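Local coordinates for protein alkaline phosphatase (Thermus thermophilus, PDB 7KWD) that probably hydrolyses phosphate monoesters as a homodimeric alkaline phosphatase that carries zinc and magnesium ions in its active site, at residues G112-A117 against L122-A127; R164-Y169 against A188-G193; S363-A368 against R384-I389. All blocks are in the same frame, centred on the assembly; numbering follows the deposited sequence.

Interaction 1 of 3, residues G112-A117 against L122-A127; sequences GLAIHA and LKPFFA
Ala-114 and Leu-122 meet in a short-range, fully buried loop contact, in which the connection leaving helix 95-104 folds back on the residues that lead into helix 125-131. One backbone hydrogen bond joins the two: Leu-122 N donates to Ala-114 O over 3.0 Å, with an N-H...O angle of 161°. The amide approaches from above the carbonyl plane, 52° out of it, and the same oxygen also accepts a hydrogen bond from Ser-155 OG, so two donors hold this buried carbonyl. Leu-122 then lies along the turning chain of 114-116. Its first torsion (CG anti to the carbonyl carbon, chi1 -46°) sets CG against the Ala-114/Ile-115 peptide. Leu-122 CD1 sits 3.5 Å from Ile-115 N and also lies over one face of the His-116 imidazole, while Leu-122 CD2 is 3.7 Å from His-116 CD2. The two side chains cross at about a right angle. In the alkaline phosphatase fold this loop follows the helix that begins with Ser-95, the predicted phosphoserine nucleophile, and Cys-104 at the far end of that helix touches both Ala-114 and Leu-122. His-116 NE2 is hydrogen-bonded to the carbonyl of Pro-475, which ties the ring to the C-terminal part of the chain. Farther along, Ala-114 CB packs against Pro-124 CG at 4.0 Å, and Pro-124 is itself the N-cap residue of helix 125-131.

Interaction 2 of 3, residues R164-Y169 against A188-G193; sequences RIAEQY and ARRKDG
Glu-167 and Arg-190 reach for each other between helix 162-172 and the loop before helix 196-202, their carboxylate and guanidinium planes turned 66° apart. Arg-190 NH2 donates to Glu-167 OE2 at 3.0 Å, a bent bond with an N-H...O angle of 140°. The carboxylate oxygen lies close to the guanidinium plane, yet is itself met on its anti side and well out of the carboxylate plane. Glu-167 stretches out beyond CG, while Arg-190 is bent at chi3 (56°), which turns its guanidinium edge back toward Asp-192 of its own turn. Two nitrogens grip that acid side-on, Arg-190 NE to Asp-192 OD1 at 2.9 Å and Arg-190 NH2 to Asp-192 OD2 at 2.8 Å, the latter nearly straight. NH2 therefore serves two carboxylates, and the guanidinium charge should offset, at least in part, the closeness of Glu-167 OE2 and Asp-192 OD2, 4.1 Å apart. Arg-190 NH1 passes 4.1 Å from Ala-166 CB and donates to the carbonyls of Phe-184 and Glu-163. On the helix, Glu-167 OE1 has a weak, long salt bridge with Arg-164 NH1. Backbone amides of Lys-191 and Asp-192 are bound by the Glu-163 carboxylate, so the turn is fastened to this helix at several points. The four charged side chains form a salt-bridge network in which Arg-190 joins the helix acid to the acid of the type I turn Arg-190 to Gly-193.

Interaction 3 of 3, residues S363-A368 against R384-I389; sequences SQVKEA and RVVRAI
Val-365 is the residue on which this helix pair turns, since it meets both valines of the facing helix and about 69 Å² of its surface is buried by segment 384-389. It projects from helix 362-373 toward helix 379-391, where Val-385 and Val-386 lose 28 and 23 Å² respectively. Its two methyls divide the work. Val-365 CG1, set opposite the backbone N (chi1 165°), comes to 3.8 Å from Val-385 CB and also touches Val-385 CG1. Val-365 CG2 reaches Val-386 CG2 at 3.9 Å, and lies equally close to Val-385 CG1, so that this one methyl of Val-385 is touched by both branches of Val-365. The side chains pass each other at a slant. Val-386 presents a single methyl, whereas Val-385 offers its methyls and its branch-point carbon. The closest CA pair, Val-365 CA and Val-385 CA, is 7.3 Å apart. Two further helices pack on the contact: Leu-356 of helix 349-356 touches Val-365, while Met-409 and Ala-412 of helix 406-412 lie against Val-385. The pair thus belongs to a small group of helices in the alkaline phosphatase chain, well removed from the metal sites. No hydrogen bond or charge pair crosses between the two segments; what joins them is the meeting of branched aliphatic groups, probably held by van der Waals packing and the burial of apolar surface rather than by directional bonding.

The three contacts come one after another along the chain, all within the alkaline phosphatase fold. Interactions 1 and 2, about 20 Å apart between centres, touch directly: Leu-113 CD1 of the 112-117 loop packs on Ile-165 CD1 of helix 162-172 at 3.6 Å. Helix 147-153, which follows the predicted magnesium ligand His-146 and carries Thr-148, a magnesium ligand, also packs against both residues, so these two contacts share one packed region beside the metal-bearing part of the fold. Interaction 3 joins helices in a distant part of the subunit, its centre about 43 Å from that of interaction 1, across the chain's centre, and about 36 Å from that of interaction 2.

Interaction 1 of 3, residues G112-A117 against L122-A127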
loop_
_atom_site.group_PDB
_atom_site.type_symbol
_atom_site.label_atom_id
_atom_site.label_comp_id
_atom_site.label_asym_id
_atom_site.label_seq_id
_atom_site.Cartn_x
_atom_site.Cartn_y
_atom_site.Cartn_z
ATOM N N GLY A 112 21.140 -5.833 -13.755
ATOM C CA GLY A 112 21.721 -5.143 -14.883
ATOM C C GLY A 112 20.909 -3.934 -15.360
ATOM O O GLY A 112 19.710 -3.812 -15.107
ATOM N N LEU A 113 21.607 -3.033 -16.042
ATOM C CA LEU A 113 21.033 -1.822 -16.622
ATOM C C LEU A 113 20.818 -2.030 -18.112
ATOM O O LEU A 113 21.776 -2.279 -18.845
ATOM C CB LEU A 113 21.966 -0.630 -16.411
ATOM C CG LEU A 113 22.198 -0.222 -14.961
ATOM C CD1 LEU A 113 23.254 0.887 -14.859
ATOM C CD2 LEU A 113 20.879 0.239 -14.325
ATOM N N ALA A 114 19.567 -1.908 -18.562
ATOM C CA ALA A 114 19.229 -2.052 -19.983
ATOM C C ALA A 114 19.934 -3.246 -20.607
ATOM O O ALA A 114 20.622 -3.149 -21.629
ATOM C CB ALA A 114 19.575 -0.788 -20.764
ATOM N N ILE A 115 19.726 -4.409 -19.986
ATOM C CA ILE A 115 20.390 -5.630 -20.422
ATOM C C ILE A 115 19.664 -6.812 -19.803
ATOM O O ILE A 115 19.084 -6.708 -18.718
ATOM C CB ILE A 115 21.884 -5.579 -20.008
ATOM C CG1 ILE A 115 22.737 -6.558 -20.802
ATOM C CG2 ILE A 115 21.995 -5.844 -18.476
ATOM C CD1 ILE A 115 24.253 -6.444 -20.491
ATOM N N HIS A 116 19.726 -7.954 -20.486
ATOM C CA HIS A 116 19.154 -9.179 -19.972
ATOM C C HIS A 116 20.209 -9.985 -19.227
ATOM O O HIS A 116 21.396 -9.753 -19.367
ATOM C CB HIS A 116 18.554 -10.015 -21.107
ATOM C CG HIS A 116 17.164 -9.609 -21.458
ATOM N ND1 HIS A 116 16.203 -9.365 -20.499
ATOM C CD2 HIS A 116 16.572 -9.388 -22.653
ATOM C CE1 HIS A 116 15.085 -8.994 -21.089
ATOM N NE2 HIS A 116 15.277 -9.014 -22.397
ATOM N N ALA A 117 19.761 -10.983 -18.465
ATOM C CA ALA A 117 20.701 -11.751 -17.652
ATOM C C ALA A 117 21.756 -12.471 -18.489
ATOM O O ALA A 117 22.766 -12.923 -17.943
ATOM C CB ALA A 117 19.955 -12.786 -16.806
ATOM N N LEU A 122 19.821 -3.983 -24.352
ATOM C CA LEU A 122 18.549 -3.367 -24.674
ATOM C C LEU A 122 18.790 -1.902 -24.985
ATOM O O LEU A 122 19.763 -1.309 -24.512
ATOM C CB LEU A 122 17.574 -3.505 -23.511
ATOM C CG LEU A 122 17.489 -4.899 -22.867
ATOM C CD1 LEU A 122 16.617 -4.892 -21.620
ATOM C CD2 LEU A 122 16.960 -5.901 -23.893
ATOM N N LYS A 123 17.906 -1.324 -25.776
ATOM C CA LYS A 123 18.017 0.092 -26.087
ATOM C C LYS A 123 17.049 0.843 -25.208
ATOM O O LYS A 123 15.828 0.673 -25.369
ATOM C CB LYS A 123 17.705 0.348 -27.557
ATOM C CG LYS A 123 17.973 1.773 -28.026
ATOM C CD LYS A 123 17.724 1.806 -29.526
ATOM C CE LYS A 123 17.811 3.186 -30.116
ATOM N NZ LYS A 123 17.533 3.122 -31.592
ATOM N N PRO A 124 17.514 1.654 -24.266
ATOM C CA PRO A 124 16.599 2.342 -23.357
ATOM C C PRO A 124 16.104 3.658 -23.941
ATOM O O PRO A 124 16.725 4.262 -24.820
ATOM C CB PRO A 124 17.469 2.593 -22.111
ATOM C CG PRO A 124 18.890 2.719 -22.659
ATOM C CD PRO A 124 18.936 1.990 -23.990
ATOM N N PHE A 125 14.991 4.119 -23.375
ATOM C CA PHE A 125 14.161 5.111 -24.059
ATOM C C PHE A 125 14.867 6.439 -24.248
ATOM O O PHE A 125 14.687 7.094 -25.281
ATOM C CB PHE A 125 12.833 5.326 -23.305
ATOM C CG PHE A 125 11.882 6.149 -24.076
ATOM C CD1 PHE A 125 11.253 5.616 -25.180
ATOM C CD2 PHE A 125 11.685 7.485 -23.769
ATOM C CE1 PHE A 125 10.414 6.399 -25.964
ATOM C CE2 PHE A 125 10.852 8.265 -24.532
ATOM C CZ PHE A 125 10.227 7.718 -25.642
ATOM N N PHE A 126 15.642 6.901 -23.269
ATOM C CA PHE A 126 16.239 8.223 -23.490
ATOM C C PHE A 126 17.363 8.158 -24.536
ATOM O O PHE A 126 17.693 9.177 -25.165
ATOM C CB PHE A 126 16.773 8.814 -22.182
ATOM C CG PHE A 126 15.712 9.420 -21.300
ATOM C CD1 PHE A 126 14.357 9.240 -21.572
ATOM C CD2 PHE A 126 16.072 10.204 -20.219
ATOM C CE1 PHE A 126 13.376 9.836 -20.762
ATOM C CE2 PHE A 126 15.091 10.786 -19.386
ATOM C CZ PHE A 126 13.754 10.604 -19.663
ATOM N N ALA A 127 17.968 6.987 -24.733
ATOM C CA ALA A 127 18.891 6.836 -25.853
ATOM C C ALA A 127 18.148 6.965 -27.185
ATOM O O ALA A 127 18.587 7.681 -28.101
ATOM C CB ALA A 127 19.628 5.502 -25.716
#

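Interaction 2 of 3, residues R164-Y169 against A188-G193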
loop_
_atom_site.group_PDB
_atom_site.type_symbol
_atom_site.label_atom_id
_atom_site.label_comp_id
_atom_site.label_asym_id
_atom_site.label_seq_id
_atom_site.Cartn_x
_atom_site.Cartn_y
_atom_site.Cartn_z
ATOM N N ARG A 164 32.581 3.139 -14.119
ATOM C CA ARG A 164 32.465 2.939 -15.561
ATOM C C ARG A 164 31.249 3.669 -16.129
ATOM O O ARG A 164 31.328 4.268 -17.211
ATOM C CB ARG A 164 32.383 1.431 -15.836
ATOM C CG ARG A 164 32.039 1.020 -17.279
ATOM C CD ARG A 164 33.005 1.608 -18.326
ATOM N NE ARG A 164 32.526 1.296 -19.669
ATOM C CZ ARG A 164 32.602 2.103 -20.730
ATOM N NH1 ARG A 164 33.164 3.304 -20.637
ATOM N NH2 ARG A 164 32.095 1.692 -21.892
ATOM N N ILE A 165 30.115 3.623 -15.415
ATOM C CA ILE A 165 28.903 4.303 -15.868
ATOM C C ILE A 165 29.166 5.800 -16.082
ATOM O O ILE A 165 28.701 6.390 -17.054
ATOM C CB ILE A 165 27.768 4.041 -14.853
ATOM C CG1 ILE A 165 27.334 2.562 -14.909
ATOM C CG2 ILE A 165 26.539 4.913 -15.148
ATOM C CD1 ILE A 165 26.444 2.148 -13.731
ATOM N N ALA A 166 29.951 6.417 -15.204
ATOM C CA ALA A 166 30.299 7.826 -15.378
ATOM C C ALA A 166 31.021 8.059 -16.696
ATOM O O ALA A 166 30.812 9.087 -17.357
ATOM C CB ALA A 166 31.157 8.304 -14.194
ATOM N N GLU A 167 31.855 7.101 -17.108
ATOM C CA GLU A 167 32.487 7.205 -18.412
ATOM C C GLU A 167 31.442 7.070 -19.511
ATOM O O GLU A 167 31.473 7.785 -20.523
ATOM C CB GLU A 167 33.569 6.116 -18.579
ATOM C CG GLU A 167 34.755 6.132 -17.607
ATOM C CD GLU A 167 35.555 4.821 -17.678
ATOM O OE1 GLU A 167 35.779 4.335 -18.790
ATOM O OE2 GLU A 167 35.916 4.250 -16.637
ATOM N N GLN A 168 30.517 6.127 -19.341
ATOM C CA GLN A 168 29.445 5.958 -20.321
ATOM C C GLN A 168 28.593 7.220 -20.440
ATOM O O GLN A 168 28.109 7.546 -21.526
ATOM C CB GLN A 168 28.598 4.756 -19.926
ATOM C CG GLN A 168 29.325 3.416 -20.072
ATOM C CD GLN A 168 28.459 2.268 -19.604
ATOM O OE1 GLN A 168 28.471 1.919 -18.424
ATOM N NE2 GLN A 168 27.700 1.679 -20.525
ATOM N N TYR A 169 28.393 7.939 -19.323
ATOM C CA TYR A 169 27.650 9.200 -19.361
ATOM C C TYR A 169 28.347 10.234 -20.234
ATOM O O TYR A 169 27.695 10.959 -21.015
ATOM C CB TYR A 169 27.499 9.748 -17.943
ATOM C CG TYR A 169 26.372 9.181 -17.137
ATOM C CD1 TYR A 169 25.681 8.032 -17.540
ATOM C CD2 TYR A 169 25.957 9.825 -15.994
ATOM C CE1 TYR A 169 24.623 7.550 -16.784
ATOM C CE2 TYR A 169 24.912 9.352 -15.237
ATOM C CZ TYR A 169 24.246 8.212 -15.632
ATOM O OH TYR A 169 23.194 7.765 -14.843
ATOM N N ALA A 188 40.896 12.077 -7.449
ATOM C CA ALA A 188 41.374 11.678 -6.140
ATOM C C ALA A 188 40.529 10.601 -5.485
ATOM O O ALA A 188 40.852 10.207 -4.362
ATOM C CB ALA A 188 41.405 12.907 -5.219
ATOM N N ARG A 189 39.455 10.137 -6.136
ATOM C CA ARG A 189 38.579 9.098 -5.603
ATOM C C ARG A 189 38.465 7.900 -6.526
ATOM O O ARG A 189 38.456 6.759 -6.064
ATOM C CB ARG A 189 37.162 9.670 -5.362
ATOM C CG ARG A 189 37.101 10.792 -4.354
ATOM C CD ARG A 189 37.195 10.232 -2.926
ATOM N NE ARG A 189 35.961 9.633 -2.431
ATOM C CZ ARG A 189 35.840 8.370 -2.023
ATOM N NH1 ARG A 189 36.872 7.538 -2.026
ATOM N NH2 ARG A 189 34.674 7.920 -1.595
ATOM N N ARG A 190 38.336 8.148 -7.823
ATOM C CA ARG A 190 38.264 7.076 -8.795
ATOM C C ARG A 190 39.433 6.107 -8.649
ATOM O O ARG A 190 40.581 6.506 -8.430
ATOM C CB ARG A 190 38.251 7.678 -10.200
ATOM C CG ARG A 190 36.916 8.341 -10.592
ATOM C CD ARG A 190 36.934 8.812 -12.061
ATOM N NE ARG A 190 37.254 7.722 -12.983
ATOM C CZ ARG A 190 36.341 7.024 -13.653
ATOM N NH1 ARG A 190 35.040 7.282 -13.505
ATOM N NH2 ARG A 190 36.727 6.075 -14.457
ATOM N N LYS A 191 39.139 4.824 -8.818
ATOM C CA LYS A 191 40.176 3.807 -8.680
ATOM C C LYS A 191 41.239 3.960 -9.746
ATOM O O LYS A 191 42.412 3.673 -9.486
ATOM C CB LYS A 191 39.554 2.409 -8.726
ATOM C CG LYS A 191 38.509 2.183 -7.638
ATOM C CD LYS A 191 37.936 0.764 -7.736
ATOM C CE LYS A 191 36.592 0.662 -7.051
ATOM N NZ LYS A 191 36.836 0.147 -5.703
ATOM N N ASP A 192 40.870 4.441 -10.924
ATOM C CA ASP A 192 41.820 4.635 -11.998
ATOM C C ASP A 192 42.479 6.004 -11.976
ATOM O O ASP A 192 43.256 6.298 -12.881
ATOM C CB ASP A 192 41.138 4.395 -13.365
ATOM C CG ASP A 192 40.082 5.467 -13.720
ATOM O OD1 ASP A 192 39.879 6.430 -12.957
ATOM O OD2 ASP A 192 39.453 5.340 -14.791
ATOM N N GLY A 193 42.197 6.838 -10.975
ATOM C CA GLY A 193 42.791 8.164 -10.874
ATOM C C GLY A 193 42.487 9.147 -11.993
ATOM O O GLY A 193 43.061 10.232 -12.048
#

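Interaction 3 of 3, residues S363-A368 against R384-I389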
loop_
_atom_site.group_PDB
_atom_site.type_symbol
_atom_site.label_atom_id
_atom_site.label_comp_id
_atom_site.label_asym_id
_atom_site.label_seq_id
_atom_site.Cartn_x
_atom_site.Cartn_y
_atom_site.Cartn_z
ATOM N N SER A 363 25.409 6.918 26.234
ATOM C CA SER A 363 25.005 8.270 26.566
ATOM C C SER A 363 25.007 9.159 25.329
ATOM O O SER A 363 24.227 10.110 25.251
ATOM C CB SER A 363 25.938 8.823 27.635
ATOM O OG SER A 363 27.086 9.400 27.052
ATOM N N GLN A 364 25.883 8.881 24.363
ATOM C CA GLN A 364 25.942 9.711 23.161
ATOM C C GLN A 364 24.785 9.388 22.221
ATOM O O GLN A 364 24.171 10.300 21.658
ATOM C CB GLN A 364 27.288 9.516 22.458
ATOM C CG GLN A 364 28.484 9.788 23.380
ATOM C CD GLN A 364 29.807 9.428 22.753
ATOM O OE1 GLN A 364 30.086 8.252 22.481
ATOM N NE2 GLN A 364 30.632 10.441 22.511
ATOM N N VAL A 365 24.490 8.095 22.052
ATOM C CA VAL A 365 23.280 7.648 21.363
ATOM C C VAL A 365 22.062 8.371 21.923
ATOM O O VAL A 365 21.313 9.047 21.199
ATOM C CB VAL A 365 23.135 6.122 21.499
ATOM C CG1 VAL A 365 21.706 5.643 21.134
ATOM C CG2 VAL A 365 24.221 5.426 20.660
ATOM N N LYS A 366 21.857 8.236 23.231
ATOM C CA LYS A 366 20.707 8.845 23.885
ATOM C C LYS A 366 20.615 10.326 23.558
ATOM O O LYS A 366 19.528 10.845 23.273
ATOM C CB LYS A 366 20.807 8.587 25.393
ATOM C CG LYS A 366 19.644 9.075 26.212
ATOM C CD LYS A 366 19.654 8.521 27.668
ATOM C CE LYS A 366 20.157 7.080 27.764
ATOM N NZ LYS A 366 19.693 6.361 28.981
ATOM N N GLU A 367 21.748 11.018 23.544
ATOM C CA GLU A 367 21.701 12.436 23.225
ATOM C C GLU A 367 21.348 12.654 21.762
ATOM O O GLU A 367 20.620 13.601 21.433
ATOM C CB GLU A 367 23.032 13.100 23.569
ATOM C CG GLU A 367 23.181 14.533 23.089
ATOM C CD GLU A 367 22.090 15.475 23.570
ATOM O OE1 GLU A 367 21.278 15.094 24.455
ATOM O OE2 GLU A 367 22.056 16.609 23.047
ATOM N N ALA A 368 21.855 11.793 20.868
ATOM C CA ALA A 368 21.558 11.941 19.442
ATOM C C ALA A 368 20.065 11.774 19.169
ATOM O O ALA A 368 19.457 12.589 18.464
ATOM C CB ALA A 368 22.371 10.932 18.633
ATOM N N ARG A 384 21.049 -1.240 22.836
ATOM C CA ARG A 384 20.824 -2.004 21.617
ATOM C C ARG A 384 21.445 -1.297 20.423
ATOM O O ARG A 384 22.062 -1.931 19.563
ATOM C CB ARG A 384 19.333 -2.199 21.391
ATOM C CG ARG A 384 18.659 -3.232 22.274
ATOM C CD ARG A 384 17.243 -3.387 21.753
ATOM N NE ARG A 384 16.264 -3.901 22.703
ATOM C CZ ARG A 384 16.314 -5.112 23.228
ATOM N NH1 ARG A 384 17.322 -5.921 22.907
ATOM N NH2 ARG A 384 15.360 -5.521 24.055
ATOM N N VAL A 385 21.282 0.021 20.357
ATOM C CA VAL A 385 21.885 0.784 19.272
ATOM C C VAL A 385 23.403 0.661 19.320
ATOM O O VAL A 385 24.063 0.534 18.281
ATOM C CB VAL A 385 21.440 2.257 19.346
ATOM C CG1 VAL A 385 22.144 3.065 18.293
ATOM C CG2 VAL A 385 19.922 2.407 19.180
ATOM N N VAL A 386 23.990 0.746 20.521
ATOM C CA VAL A 386 25.442 0.618 20.630
ATOM C C VAL A 386 25.879 -0.745 20.113
ATOM O O VAL A 386 26.821 -0.860 19.311
ATOM C CB VAL A 386 25.903 0.846 22.081
ATOM C CG1 VAL A 386 27.419 0.600 22.205
ATOM C CG2 VAL A 386 25.548 2.253 22.531
ATOM N N ARG A 387 25.167 -1.796 20.525
ATOM C CA ARG A 387 25.546 -3.133 20.093
ATOM C C ARG A 387 25.416 -3.277 18.589
ATOM O O ARG A 387 26.251 -3.908 17.932
ATOM C CB ARG A 387 24.683 -4.164 20.804
ATOM C CG ARG A 387 24.989 -4.219 22.280
ATOM C CD ARG A 387 24.089 -5.153 23.077
ATOM N NE ARG A 387 24.232 -6.583 22.763
ATOM C CZ ARG A 387 25.372 -7.284 22.724
ATOM N NH1 ARG A 387 26.545 -6.714 22.953
ATOM N NH2 ARG A 387 25.337 -8.586 22.445
ATOM N N ALA A 388 24.364 -2.714 18.018
ATOM C CA ALA A 388 24.181 -2.863 16.585
ATOM C C ALA A 388 25.299 -2.160 15.833
ATOM O O ALA A 388 25.849 -2.712 14.875
ATOM C CB ALA A 388 22.802 -2.332 16.189
ATOM N N ILE A 389 25.674 -0.958 16.272
ATOM C CA ILE A 389 26.740 -0.217 15.604
ATOM C C ILE A 389 28.092 -0.881 15.831
ATOM O O ILE A 389 28.917 -0.967 14.914
ATOM C CB ILE A 389 26.785 1.238 16.111
ATOM C CG1 ILE A 389 25.560 2.037 15.645
ATOM C CG2 ILE A 389 28.044 1.927 15.620
ATOM C CD1 ILE A 389 25.237 3.297 16.504
#